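Putative isocitrate dehydrogenase, NAD-dependent (Methylococcus capsulatus, PDB 6LKY) probably catalyses the NAD-dependent oxidative decarboxylation of isocitrate to 2-oxoglutarate with the help of magnesium, binds NAD and forms a dimer. Local coordinates at residues 145-150 and 185-190; 125-130 and 139-144; 302-307 and 331-336. The protein carries 1 engineered substitution. All coordinates share one frame; numbering follows the deposited sequence.

Contact 1 (145-150 and 185-190)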
loop_
_atom_site.group_PDB
_atom_site.type_symbol
_atom_site.label_atom_id
_atom_site.label_comp_id
_atom_site.label_asym_id
_atom_site.label_seq_id
_atom_site.Cartn_x
_atom_site.Cartn_y
_atom_site.Cartn_z
ATOM N N VAL A 145 1.574 2.349 19.274
ATOM C CA VAL A 145 0.204 2.844 19.294
ATOM C C VAL A 145 -0.177 3.091 20.744
ATOM O O VAL A 145 -0.082 2.176 21.571
ATOM C CB VAL A 145 -0.766 1.841 18.643
ATOM C CG1 VAL A 145 -2.214 2.256 18.885
ATOM C CG2 VAL A 145 -0.469 1.711 17.154
ATOM N N THR A 146 -0.612 4.316 21.045
ATOM C CA THR A 146 -1.130 4.691 22.357
ATOM C C THR A 146 -2.644 4.825 22.286
ATOM O O THR A 146 -3.212 5.115 21.224
ATOM C CB THR A 146 -0.554 6.025 22.868
ATOM O OG1 THR A 146 -0.908 7.066 21.956
ATOM C CG2 THR A 146 0.959 5.968 23.031
ATOM N N ARG A 147 -3.296 4.595 23.432
ATOM C CA ARG A 147 -4.736 4.833 23.528
ATOM C C ARG A 147 -5.092 6.274 23.157
ATOM O O ARG A 147 -6.040 6.514 22.399
ATOM C CB ARG A 147 -5.237 4.491 24.937
ATOM C CG ARG A 147 -6.744 4.719 25.146
ATOM C CD ARG A 147 -7.233 4.191 26.519
ATOM N NE ARG A 147 -7.054 2.747 26.669
ATOM C CZ ARG A 147 -7.845 1.832 26.107
ATOM N NH1 ARG A 147 -8.878 2.206 25.364
ATOM N NH2 ARG A 147 -7.613 0.539 26.290
ATOM N N LYS A 148 -4.331 7.255 23.649
ATOM C CA LYS A 148 -4.817 8.615 23.450
ATOM C C LYS A 148 -4.522 9.111 22.038
ATOM O O LYS A 148 -5.344 9.843 21.466
ATOM C CB LYS A 148 -4.225 9.582 24.488
ATOM C CG LYS A 148 -4.251 9.105 25.946
ATOM C CD LYS A 148 -5.594 9.368 26.649
ATOM C CE LYS A 148 -6.605 8.221 26.424
ATOM N NZ LYS A 148 -7.796 8.282 27.344
ATOM N N GLY A 149 -3.416 8.655 21.427
ATOM C CA GLY A 149 -3.178 8.957 20.019
ATOM C C GLY A 149 -4.264 8.417 19.109
ATOM O O GLY A 149 -4.747 9.117 18.206
ATOM N N SER A 150 -4.692 7.175 19.360
ATOM C CA SER A 150 -5.757 6.576 18.559
ATOM C C SER A 150 -7.079 7.307 18.756
ATOM O O SER A 150 -7.801 7.583 17.789
ATOM C CB SER A 150 -5.911 5.098 18.918
ATOM O OG SER A 150 -4.663 4.454 18.893
ATOM N N PHE A 185 -5.950 -0.044 17.895
ATOM C CA PHE A 185 -6.510 1.013 17.051
ATOM C C PHE A 185 -7.940 0.675 16.608
ATOM O O PHE A 185 -8.859 1.492 16.740
ATOM C CB PHE A 185 -5.586 1.221 15.844
ATOM C CG PHE A 185 -5.948 2.388 14.988
ATOM C CD1 PHE A 185 -5.763 3.675 15.442
ATOM C CD2 PHE A 185 -6.445 2.196 13.712
ATOM C CE1 PHE A 185 -6.099 4.758 14.644
ATOM C CE2 PHE A 185 -6.777 3.274 12.904
ATOM C CZ PHE A 185 -6.595 4.554 13.370
ATOM N N LEU A 186 -8.147 -0.542 16.095
ATOM C CA LEU A 186 -9.472 -0.971 15.645
ATOM C C LEU A 186 -10.490 -0.976 16.794
ATOM O O LEU A 186 -11.627 -0.514 16.641
ATOM C CB LEU A 186 -9.368 -2.364 15.018
ATOM C CG LEU A 186 -10.686 -3.015 14.579
ATOM C CD1 LEU A 186 -11.405 -2.150 13.551
ATOM C CD2 LEU A 186 -10.437 -4.400 14.019
ATOM N N GLU A 187 -10.104 -1.528 17.946
ATOM C CA GLU A 187 -11.014 -1.607 19.088
ATOM C C GLU A 187 -11.446 -0.219 19.547
ATOM O O GLU A 187 -12.635 0.032 19.805
ATOM C CB GLU A 187 -10.331 -2.366 20.223
ATOM C CG GLU A 187 -11.110 -2.400 21.523
ATOM C CD GLU A 187 -10.232 -2.820 22.680
ATOM O OE1 GLU A 187 -9.671 -3.937 22.607
ATOM O OE2 GLU A 187 -10.089 -2.033 23.648
ATOM N N ILE A 188 -10.485 0.704 19.644
ATOM C CA ILE A 188 -10.823 2.073 20.009
ATOM C C ILE A 188 -11.743 2.703 18.964
ATOM O O ILE A 188 -12.703 3.407 19.309
ATOM C CB ILE A 188 -9.539 2.889 20.223
ATOM C CG1 ILE A 188 -8.867 2.440 21.526
ATOM C CG2 ILE A 188 -9.862 4.356 20.215
ATOM C CD1 ILE A 188 -7.432 2.908 21.701
ATOM N N GLY A 189 -11.471 2.462 17.676
ATOM C CA GLY A 189 -12.343 3.000 16.641
ATOM C C GLY A 189 -13.774 2.500 16.755
ATOM O O GLY A 189 -14.730 3.267 16.586
ATOM N N ARG A 190 -13.941 1.201 17.020
ATOM C CA ARG A 190 -15.282 0.650 17.204
ATOM C C ARG A 190 -15.986 1.286 18.394
ATOM O O ARG A 190 -17.191 1.557 18.338
ATOM C CB ARG A 190 -15.220 -0.868 17.368
ATOM C CG ARG A 190 -14.891 -1.547 16.062
ATOM C CD ARG A 190 -14.714 -3.030 16.195
ATOM N NE ARG A 190 -14.689 -3.625 14.866
ATOM C CZ ARG A 190 -14.319 -4.873 14.612
ATOM N NH1 ARG A 190 -13.921 -5.663 15.600
ATOM N NH2 ARG A 190 -14.339 -5.325 13.369
#

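Contact 2 (125-130 and 139-144)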
loop_
_atom_site.group_PDB
_atom_site.type_symbol
_atom_site.label_atom_id
_atom_site.label_comp_id
_atom_site.label_asym_id
_atom_site.label_seq_id
_atom_site.Cartn_x
_atom_site.Cartn_y
_atom_site.Cartn_z
ATOM N N GLY A 125 10.214 6.469 15.522
ATOM C CA GLY A 125 11.644 6.686 15.608
ATOM C C GLY A 125 12.361 5.722 16.532
ATOM O O GLY A 125 13.426 6.057 17.069
ATOM N N ILE A 126 11.810 4.527 16.734
ATOM C CA ILE A 126 12.355 3.553 17.674
ATOM C C ILE A 126 12.837 2.359 16.869
ATOM O O ILE A 126 12.025 1.567 16.366
ATOM C CB ILE A 126 11.321 3.155 18.735
ATOM C CG1 ILE A 126 10.885 4.411 19.514
ATOM C CG2 ILE A 126 11.890 2.109 19.694
ATOM C CD1 ILE A 126 9.594 4.232 20.289
ATOM N N GLU A 127 14.158 2.235 16.733
ATOM C CA GLU A 127 14.769 1.154 15.961
ATOM C C GLU A 127 16.169 0.891 16.471
ATOM O O GLU A 127 16.806 1.765 17.058
ATOM C CB GLU A 127 14.948 1.469 14.481
ATOM C CG GLU A 127 13.944 2.284 13.773
ATOM C CD GLU A 127 14.371 2.439 12.324
ATOM O OE1 GLU A 127 14.106 1.501 11.552
ATOM O OE2 GLU A 127 15.001 3.465 11.971
ATOM N N HIS A 128 16.688 -0.278 16.108
ATOM C CA HIS A 128 18.072 -0.577 16.435
ATOM C C HIS A 128 18.580 -1.683 15.525
ATOM O O HIS A 128 17.802 -2.461 14.977
ATOM C CB HIS A 128 18.216 -0.987 17.900
ATOM C CG HIS A 128 17.316 -2.114 18.304
ATOM N ND1 HIS A 128 17.745 -3.424 18.375
ATOM C CD2 HIS A 128 16.017 -2.124 18.681
ATOM C CE1 HIS A 128 16.741 -4.192 18.770
ATOM N NE2 HIS A 128 15.683 -3.426 18.965
ATOM N N PHE A 129 19.902 -1.730 15.367
ATOM C CA PHE A 129 20.568 -2.897 14.811
ATOM C C PHE A 129 20.876 -3.885 15.930
ATOM O O PHE A 129 21.009 -3.508 17.096
ATOM C CB PHE A 129 21.878 -2.524 14.097
ATOM C CG PHE A 129 21.707 -1.585 12.932
ATOM C CD1 PHE A 129 21.156 -2.030 11.734
ATOM C CD2 PHE A 129 22.121 -0.253 13.025
ATOM C CE1 PHE A 129 21.003 -1.162 10.646
ATOM C CE2 PHE A 129 21.992 0.613 11.940
ATOM C CZ PHE A 129 21.431 0.153 10.747
ATOM N N ILE A 130 20.937 -5.164 15.571
ATOM C CA ILE A 130 21.563 -6.192 16.390
ATOM C C ILE A 130 22.896 -6.529 15.725
ATOM O O ILE A 130 22.935 -7.021 14.578
ATOM C CB ILE A 130 20.677 -7.438 16.544
ATOM C CG1 ILE A 130 19.467 -7.127 17.420
ATOM C CG2 ILE A 130 21.445 -8.571 17.207
ATOM C CD1 ILE A 130 18.225 -6.987 16.660
ATOM N N ALA A 139 18.108 -6.359 12.417
ATOM C CA ALA A 139 17.616 -5.026 12.764
ATOM C C ALA A 139 16.166 -5.141 13.215
ATOM O O ALA A 139 15.458 -6.067 12.809
ATOM C CB ALA A 139 17.723 -4.035 11.596
ATOM N N GLU A 140 15.727 -4.193 14.052
ATOM C CA GLU A 140 14.353 -4.149 14.536
ATOM C C GLU A 140 13.822 -2.727 14.511
ATOM O O GLU A 140 14.557 -1.761 14.724
ATOM C CB GLU A 140 14.230 -4.711 15.959
ATOM C CG GLU A 140 14.535 -6.199 15.988
ATOM C CD GLU A 140 14.268 -6.833 17.319
ATOM O OE1 GLU A 140 14.258 -8.083 17.377
ATOM O OE2 GLU A 140 14.079 -6.081 18.300
ATOM N N SER A 141 12.521 -2.620 14.244
ATOM C CA SER A 141 11.791 -1.361 14.239
ATOM C C SER A 141 10.505 -1.569 15.014
ATOM O O SER A 141 9.828 -2.590 14.845
ATOM C CB SER A 141 11.472 -0.892 12.811
ATOM O OG SER A 141 12.657 -0.586 12.088
ATOM N N ILE A 142 10.166 -0.609 15.863
ATOM C CA ILE A 142 9.047 -0.749 16.782
ATOM C C ILE A 142 7.950 0.214 16.355
ATOM O O ILE A 142 8.180 1.422 16.257
ATOM C CB ILE A 142 9.495 -0.499 18.232
ATOM C CG1 ILE A 142 10.575 -1.524 18.621
ATOM C CG2 ILE A 142 8.295 -0.528 19.200
ATOM C CD1 ILE A 142 10.933 -1.513 20.092
ATOM N N ALA A 143 6.757 -0.308 16.101
ATOM C CA ALA A 143 5.580 0.539 15.926
ATOM C C ALA A 143 4.930 0.781 17.284
ATOM O O ALA A 143 4.795 -0.145 18.086
ATOM C CB ALA A 143 4.593 -0.101 14.955
ATOM N N VAL A 144 4.564 2.026 17.560
ATOM C CA VAL A 144 3.959 2.401 18.836
ATOM C C VAL A 144 2.554 2.935 18.591
ATOM O O VAL A 144 2.367 3.862 17.797
ATOM C CB VAL A 144 4.807 3.446 19.588
ATOM C CG1 VAL A 144 4.046 3.948 20.823
ATOM C CG2 VAL A 144 6.133 2.831 20.002
HETATM O O HOH W 1 9.688 3.377 15.103
#

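Contact 3 (302-307 and 331-336)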
loop_
_atom_site.group_PDB
_atom_site.type_symbol
_atom_site.label_atom_id
_atom_site.label_comp_id
_atom_site.label_asym_id
_atom_site.label_seq_id
_atom_site.Cartn_x
_atom_site.Cartn_y
_atom_site.Cartn_z
ATOM N N ARG A 302 -10.801 26.718 -7.982
ATOM C CA ARG A 302 -11.485 26.905 -9.258
ATOM C C ARG A 302 -10.495 27.213 -10.376
ATOM O O ARG A 302 -10.599 26.661 -11.480
ATOM C CB ARG A 302 -12.520 28.029 -9.126
ATOM C CG ARG A 302 -13.472 28.159 -10.308
ATOM C CD ARG A 302 -14.582 29.175 -10.053
ATOM N NE ARG A 302 -15.007 29.229 -8.653
ATOM C CZ ARG A 302 -15.027 30.341 -7.921
ATOM N NH1 ARG A 302 -14.643 31.496 -8.452
ATOM N NH2 ARG A 302 -15.431 30.300 -6.657
ATOM N N ALA A 303 -9.530 28.094 -10.110
ATOM C CA ALA A 303 -8.540 28.450 -11.125
ATOM C C ALA A 303 -7.702 27.240 -11.535
ATOM O O ALA A 303 -7.436 27.024 -12.730
ATOM C CB ALA A 303 -7.654 29.583 -10.605
ATOM N N VAL A 304 -7.254 26.449 -10.551
ATOM C CA VAL A 304 -6.492 25.239 -10.864
ATOM C C VAL A 304 -7.316 24.296 -11.733
ATOM O O VAL A 304 -6.835 23.748 -12.739
ATOM C CB VAL A 304 -6.037 24.536 -9.573
ATOM C CG1 VAL A 304 -5.493 23.142 -9.907
ATOM C CG2 VAL A 304 -5.013 25.376 -8.832
ATOM N N ARG A 305 -8.565 24.060 -11.332
ATOM C CA ARG A 305 -9.406 23.143 -12.090
ATOM C C ARG A 305 -9.630 23.641 -13.515
ATOM O O ARG A 305 -9.574 22.856 -14.468
ATOM C CB ARG A 305 -10.723 22.932 -11.351
ATOM C CG ARG A 305 -10.524 22.105 -10.097
ATOM C CD ARG A 305 -11.771 21.971 -9.258
ATOM N NE ARG A 305 -11.532 21.080 -8.128
ATOM C CZ ARG A 305 -11.513 19.751 -8.200
ATOM N NH1 ARG A 305 -11.766 19.129 -9.347
ATOM N NH2 ARG A 305 -11.267 19.038 -7.109
ATOM N N GLU A 306 -9.861 24.948 -13.687
ATOM C CA GLU A 306 -10.047 25.494 -15.028
ATOM C C GLU A 306 -8.800 25.289 -15.880
ATOM O O GLU A 306 -8.895 24.895 -17.051
ATOM C CB GLU A 306 -10.410 26.978 -14.949
ATOM C CG GLU A 306 -11.869 27.242 -14.556
ATOM C CD GLU A 306 -12.096 28.648 -14.015
ATOM O OE1 GLU A 306 -11.131 29.443 -13.988
ATOM O OE2 GLU A 306 -13.241 28.952 -13.601
ATOM N N VAL A 307 -7.617 25.533 -15.307
ATOM C CA VAL A 307 -6.396 25.392 -16.098
ATOM C C VAL A 307 -6.162 23.933 -16.481
ATOM O O VAL A 307 -5.742 23.635 -17.606
ATOM C CB VAL A 307 -5.194 25.980 -15.341
ATOM C CG1 VAL A 307 -3.886 25.604 -16.043
ATOM C CG2 VAL A 307 -5.333 27.489 -15.221
ATOM N N GLU A 331 1.574 30.813 -14.090
ATOM C CA GLU A 331 1.022 32.059 -14.636
ATOM C C GLU A 331 -0.394 31.863 -15.119
ATOM O O GLU A 331 -1.243 32.714 -14.857
ATOM C CB GLU A 331 1.878 32.626 -15.768
ATOM C CG GLU A 331 2.590 33.939 -15.423
ATOM C CD GLU A 331 1.566 35.024 -14.994
ATOM O OE1 GLU A 331 1.742 35.587 -13.879
ATOM O OE2 GLU A 331 0.474 35.242 -15.670
ATOM N N ALA A 332 -0.675 30.723 -15.771
ATOM C CA ALA A 332 -2.048 30.398 -16.173
ATOM C C ALA A 332 -2.990 30.378 -14.976
ATOM O O ALA A 332 -4.095 30.952 -15.014
ATOM C CB ALA A 332 -2.096 29.051 -16.904
ATOM N N ILE A 333 -2.543 29.766 -13.880
ATOM C CA ILE A 333 -3.388 29.716 -12.700
ATOM C C ILE A 333 -3.567 31.112 -12.114
ATOM O O ILE A 333 -4.654 31.446 -11.646
ATOM C CB ILE A 333 -2.834 28.712 -11.666
ATOM C CG1 ILE A 333 -2.876 27.290 -12.228
ATOM C CG2 ILE A 333 -3.682 28.730 -10.378
ATOM C CD1 ILE A 333 -2.004 26.299 -11.467
ATOM N N VAL A 334 -2.510 31.933 -12.096
ATOM C CA VAL A 334 -2.622 33.300 -11.578
ATOM C C VAL A 334 -3.654 34.085 -12.379
ATOM O O VAL A 334 -4.567 34.724 -11.823
ATOM C CB VAL A 334 -1.239 33.986 -11.605
ATOM C CG1 VAL A 334 -1.371 35.501 -11.525
ATOM C CG2 VAL A 334 -0.340 33.461 -10.475
ATOM N N GLU A 335 -3.572 33.970 -13.703
ATOM C CA GLU A 335 -4.494 34.684 -14.571
ATOM C C GLU A 335 -5.935 34.244 -14.324
ATOM O O GLU A 335 -6.850 35.079 -14.319
ATOM C CB GLU A 335 -4.096 34.452 -16.030
ATOM C CG GLU A 335 -2.802 35.182 -16.451
ATOM C CD GLU A 335 -2.191 34.646 -17.740
ATOM O OE1 GLU A 335 -1.049 35.051 -18.069
ATOM O OE2 GLU A 335 -2.847 33.822 -18.416
ATOM N N ARG A 336 -6.156 32.929 -14.116
ATOM C CA ARG A 336 -7.506 32.419 -13.834
ATOM C C ARG A 336 -8.000 32.804 -12.445
ATOM O O ARG A 336 -9.174 33.160 -12.280
ATOM C CB ARG A 336 -7.541 30.901 -13.976
ATOM C CG ARG A 336 -7.292 30.414 -15.362
ATOM C CD ARG A 336 -8.587 30.210 -16.107
ATOM N NE ARG A 336 -9.030 31.423 -16.782
ATOM C CZ ARG A 336 -10.265 31.626 -17.228
ATOM N NH1 ARG A 336 -11.198 30.696 -17.065
ATOM N NH2 ARG A 336 -10.567 32.763 -17.844
#

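Contact 1 (145-150 and 185-190)
F185 brings the edge of its ring to S150: CD1 stands 3.7 Å from S150 OG, which lies near the ring plane, and S150 CB is almost as close. CG is anti to the backbone N (chi1 -173°), beside the carbonyl carbon; the ring also touches I153 and I154 of helix 147-163 and L171 of strand 168-173. The serine hydroxyl is already engaged, with OG 2.8 Å from T146 O. That carbonyl also accepts from S150 N, the two donors reaching it from opposite faces of its plane, so the side chain of S150 is pinned to the first turn of its own helix. V145 makes a looser approach, its CG1 4.5 Å from F185 N.

This is the junction where strand 135-146 gives way to helix 147-163. T146 is the N-cap, its OG1 accepting from G149 N at 3.0 Å, and helix 181-193 packs against the turn that follows.

At E187 the carboxylate approaches the guanidinium of R147 at its edge, but OE2 remains 4.4 Å from R147 NH2, beyond a salt bridge. R147 NE instead donates to K136 O of the second subunit.

I188 pushes its CD1 between the two helices, 3.8 Å from R147 CA and 3.9 Å from S150 CB. Its CG1 lies 3.8 Å from R147 NH1, the isoleucine crossing obliquely an arginine chain that bends at chi3 (-62°), and I188 also touches E151 and I154.

Contact 2 (125-130 and 139-144)
E127 and S141 face each other as a non-hydrogen-bonded pair, and their side chains close the gap: S141 OG donates to E127 OE1 at 2.6 Å, using the anti lone pair of the carboxylate. E127 CG is anti to the carbonyl carbon (chi1 -35°), a start from which the extended chain rises beside the serine. Both groups have further partners. E127 OE2 forms a salt bridge with R78, while OE1 accepts from C180 N of the second subunit, and S141 OG is bonded to T181 OG1 of that subunit. On the same face as this pair, F129 sets CD1 of its ring 4.0 Å from A139 CB.

The segments lie on the beta hairpin of strands 127-132 and 135-146; 127-130 and 139-144 run antiparallel at 163°. H128 and E140 form a hydrogen-bonded pair, with N and O of each residue bonded to the other, and I142 N donates to I126 O at 2.9 Å. Between I126 and I142 the second link runs through a water, which accepts from I126 N and donates to I142 O. Strand 135-146 also pairs in antiparallel fashion with a strand of the second subunit, carrying the sheet across the dimer interface.

On the other face, the side chains of H128 and E140 lie side by side and point the same way, ring and carboxylate planes turned 63° apart. I130 brings CD1 to within 3.8 Å of E140 CG. I126 meets two residues: CG2 touches I142 CD1 at 3.8 Å, while CD1 reaches V144 CG2 at 3.7 Å, the side chains of I126 and V144 crossing at about a right angle.

Contact 3 (302-307 and 331-336)
A303 and R336 mark the nearest approach of two helical backbones, 4.9 Å between their CA atoms, where the segments 302-307 and 331-336 run at 124° to one another with their axes 8.3 Å apart. So close a crossing is possible because the residue at this point is small: A303 CB rests 3.6 Å from R336 CB and also lies against the carbonyl oxygen of I333.

V307 comes one turn further along its helix. Its CG2, anti to the carbonyl carbon, packs 3.5 Å from R336 CG, and it meets A332 CB and I333 CG1 as well, while CG1 touches A332 CB from the other branch of the valine.

I333 divides its contacts between its branches. CG1 faces V307, and CG2 is 3.9 Å from V304 CG2 and 4.1 Å from A303 CB. An alanine here would probably open a gap beside V304 and V307, since the branches that meet both valines would be gone.

E306 and R336 cross at about a right angle, carboxylate and guanidinium planes 52° apart. R336 bends at chi2 (-94°) and again at chi3, and its NH1 forms a salt bridge with E306 OE1 at 3.3 Å; the hydrogen bond within it is weak. The same oxygen lies 3.4 Å from R336 CD, so the arginine's aliphatic part also runs past the glutamate.

The contact joins helix 294-310 to helix 326-337, near the C terminus. V304 and I333 both turn to I281 of helix 278-290, and I333 also touches V23 of helix 13-26, so the pair packs on two further helices.

In the fold
Following the chain from the N terminus, contact 2 comes first: it closes the short hairpin in which strand 127-132 turns back into strand 135-146. The same long strand then runs directly into contact 1, which opens where contact 2 ends and closes a loop of 34 residues, through helix 147-163 and strand 168-173, by bringing helix 181-193 back to the strand-helix junction. Both of these contacts touch the second subunit. Contact 3 closes last, linking helices 294-310 and 326-337 on the opposite side of the chain's centre, its centre about 41 Å from that of contact 1. The three loops follow in series; none nests within or crosses another.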